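Local atomic coordinates of NS3-like protein (PDB entry 6M40), a protein that probably hydrolyses ATP and other ribonucleoside triphosphates to drive RNA unwinding, this piece being the RNA helicase domain of an NS3-like flavivirus-type protein. Residues A[19-25]-A[145-151]. Numbering follows the deposited sequence.
Sequences VVLQLFS and CIEMTAT
Backbone amides and carbonyls of Leu21 and Leu23 alternate with those of Cys145 and Glu147 in a parallel strand pairing at the border of the RecA-like sheet of the Flavivirus DEAD domain. Leu21 N donates to Cys145 O (3.1 Å). Leu21 O accepts from Glu147 N (3.0 Å), and Leu23 N in turn donates to Glu147 O. At the start, Cys145 N donates to Val19 O (3.1 Å); at the far end, the bond from Ser25 N to Thr149 O is weak. Strand axes 24° apart fit the twist of such a sheet, in which 20-24 is outermost within the chain and 145-149 also bonds to strand 111-116.

Val20, Gln22, Cys145 and Glu147 share one face. Gln22 and Glu147 run side by side, both extended beyond CG, with amide and carboxylate planes nearly perpendicular (88°). They make no mutual hydrogen bond: Glu147 OE2 bonds to His133 of helix 123-136, and Gln22 NE2 to Glu159. On the other face, Leu23 and Ile146 both touch Tyr38 of helix 31-42. Leu23, its CG anti to the carbonyl carbon (chi1 -66°), brings methyl CD1 to 4.2 Å from Ile146 CG2.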
loop_
_atom_site.group_PDB
_atom_site.type_symbol
_atom_site.label_atom_id
_atom_site.label_comp_id
_atom_site.label_asym_id
_atom_site.label_seq_id
_atom_site.Cartn_x
_atom_site.Cartn_y
_atom_site.Cartn_z
ATOM N N VAL A 19 -13.708 -16.627 12.870
ATOM C CA VAL A 19 -12.999 -15.619 13.650
ATOM C C VAL A 19 -11.989 -14.941 12.736
ATOM O O VAL A 19 -11.486 -15.547 11.786
ATOM C CB VAL A 19 -12.305 -16.263 14.879
ATOM C CG1 VAL A 19 -11.348 -15.280 15.557
ATOM C CG2 VAL A 19 -13.343 -16.788 15.862
ATOM N N VAL A 20 -11.702 -13.672 13.016
ATOM C CA VAL A 20 -10.592 -12.961 12.386
ATOM C C VAL A 20 -9.460 -12.870 13.396
ATOM O O VAL A 20 -9.676 -12.477 14.549
ATOM C CB VAL A 20 -11.000 -11.559 11.908
ATOM C CG1 VAL A 20 -9.853 -10.920 11.138
ATOM C CG2 VAL A 20 -12.259 -11.619 11.044
ATOM N N LEU A 21 -8.252 -13.230 12.969
ATOM C CA LEU A 21 -7.119 -13.372 13.875
ATOM C C LEU A 21 -5.944 -12.569 13.335
ATOM O O LEU A 21 -5.314 -12.967 12.353
ATOM C CB LEU A 21 -6.748 -14.846 14.049
ATOM C CG LEU A 21 -5.887 -15.260 15.244
ATOM C CD1 LEU A 21 -4.515 -15.704 14.746
ATOM C CD2 LEU A 21 -5.758 -14.165 16.278
ATOM N N GLN A 22 -5.651 -11.443 13.983
ATOM C CA GLN A 22 -4.473 -10.660 13.640
ATOM C C GLN A 22 -3.209 -11.337 14.155
ATOM O O GLN A 22 -3.205 -11.965 15.216
ATOM C CB GLN A 22 -4.555 -9.260 14.245
ATOM C CG GLN A 22 -5.702 -8.408 13.767
ATOM C CD GLN A 22 -5.535 -6.963 14.196
ATOM O OE1 GLN A 22 -5.136 -6.114 13.403
ATOM N NE2 GLN A 22 -5.834 -6.680 15.457
ATOM N N LEU A 23 -2.123 -11.169 13.405
ATOM C CA LEU A 23 -0.805 -11.635 13.824
ATOM C C LEU A 23 0.206 -10.558 13.468
ATOM O O LEU A 23 0.508 -10.362 12.287
ATOM C CB LEU A 23 -0.444 -12.959 13.160
ATOM C CG LEU A 23 -1.281 -14.175 13.550
ATOM C CD1 LEU A 23 -0.611 -15.394 12.957
ATOM C CD2 LEU A 23 -1.423 -14.310 15.053
ATOM N N PHE A 24 0.737 -9.880 14.481
ATOM C CA PHE A 24 1.715 -8.820 14.259
ATOM C C PHE A 24 3.040 -9.465 13.865
ATOM O O PHE A 24 3.786 -9.959 14.711
ATOM C CB PHE A 24 1.828 -7.946 15.502
ATOM C CG PHE A 24 0.600 -7.105 15.757
ATOM C CD1 PHE A 24 -0.579 -7.688 16.193
ATOM C CD2 PHE A 24 0.625 -5.733 15.565
ATOM C CE1 PHE A 24 -1.713 -6.918 16.426
ATOM C CE2 PHE A 24 -0.505 -4.962 15.801
ATOM C CZ PHE A 24 -1.671 -5.555 16.228
ATOM N N SER A 25 3.313 -9.489 12.560
ATOM C CA SER A 25 4.542 -10.036 12.008
ATOM C C SER A 25 5.457 -8.887 11.619
ATOM O O SER A 25 5.025 -7.963 10.927
ATOM C CB SER A 25 4.248 -10.900 10.787
ATOM O OG SER A 25 3.958 -10.096 9.665
ATOM N N CYS A 145 -10.234 -15.868 8.925
ATOM C CA CYS A 145 -9.272 -14.986 8.277
ATOM C C CYS A 145 -8.031 -14.877 9.153
ATOM O O CYS A 145 -8.107 -14.971 10.379
ATOM C CB CYS A 145 -9.871 -13.589 8.024
ATOM S SG CYS A 145 -8.737 -12.348 7.343
ATOM N N ILE A 146 -6.885 -14.666 8.515
ATOM C CA ILE A 146 -5.642 -14.392 9.214
ATOM C C ILE A 146 -5.078 -13.095 8.649
ATOM O O ILE A 146 -4.622 -13.058 7.498
ATOM C CB ILE A 146 -4.633 -15.538 9.086
ATOM C CG1 ILE A 146 -5.170 -16.778 9.807
ATOM C CG2 ILE A 146 -3.287 -15.131 9.676
ATOM C CD1 ILE A 146 -4.273 -17.977 9.729
ATOM N N GLU A 147 -5.108 -12.042 9.454
ATOM C CA GLU A 147 -4.486 -10.774 9.119
ATOM C C GLU A 147 -3.070 -10.724 9.675
ATOM O O GLU A 147 -2.821 -11.146 10.809
ATOM C CB GLU A 147 -5.282 -9.609 9.707
ATOM C CG GLU A 147 -6.369 -9.049 8.842
ATOM C CD GLU A 147 -6.940 -7.784 9.429
ATOM O OE1 GLU A 147 -6.206 -7.074 10.148
ATOM O OE2 GLU A 147 -8.125 -7.505 9.186
HETATM N N MSE A 148 -2.151 -10.182 8.887
HETATM C CA MSE A 148 -0.782 -10.007 9.349
HETATM C C MSE A 148 -0.223 -8.689 8.834
HETATM O O MSE A 148 -0.250 -8.399 7.647
HETATM C CB MSE A 148 0.113 -11.179 8.927
HETATM C CG MSE A 148 -0.281 -11.853 7.618
HETATM SE SE MSE A 148 0.866 -13.407 7.269
HETATM C CE MSE A 148 2.483 -12.455 6.693
ATOM N N THR A 149 0.277 -7.888 9.773
ATOM C CA THR A 149 0.718 -6.531 9.497
ATOM C C THR A 149 1.891 -6.181 10.400
ATOM O O THR A 149 2.156 -6.849 11.401
ATOM C CB THR A 149 -0.393 -5.505 9.749
ATOM O OG1 THR A 149 -0.896 -5.702 11.076
ATOM C CG2 THR A 149 -1.496 -5.639 8.746
ATOM N N ALA A 150 2.560 -5.080 10.061
ATOM C CA ALA A 150 3.585 -4.485 10.909
ATOM C C ALA A 150 3.053 -3.295 11.705
ATOM O O ALA A 150 3.796 -2.347 11.973
ATOM C CB ALA A 150 4.786 -4.065 10.062
ATOM N N THR A 151 1.778 -3.329 12.089
ATOM C CA THR A 151 1.155 -2.245 12.850
ATOM C C THR A 151 -0.028 -2.767 13.657
ATOM O O THR A 151 -0.852 -1.997 14.144
ATOM C CB THR A 151 0.658 -1.113 11.941
ATOM O OG1 THR A 151 -0.297 -1.638 11.012
ATOM C CG2 THR A 151 1.810 -0.468 11.185
#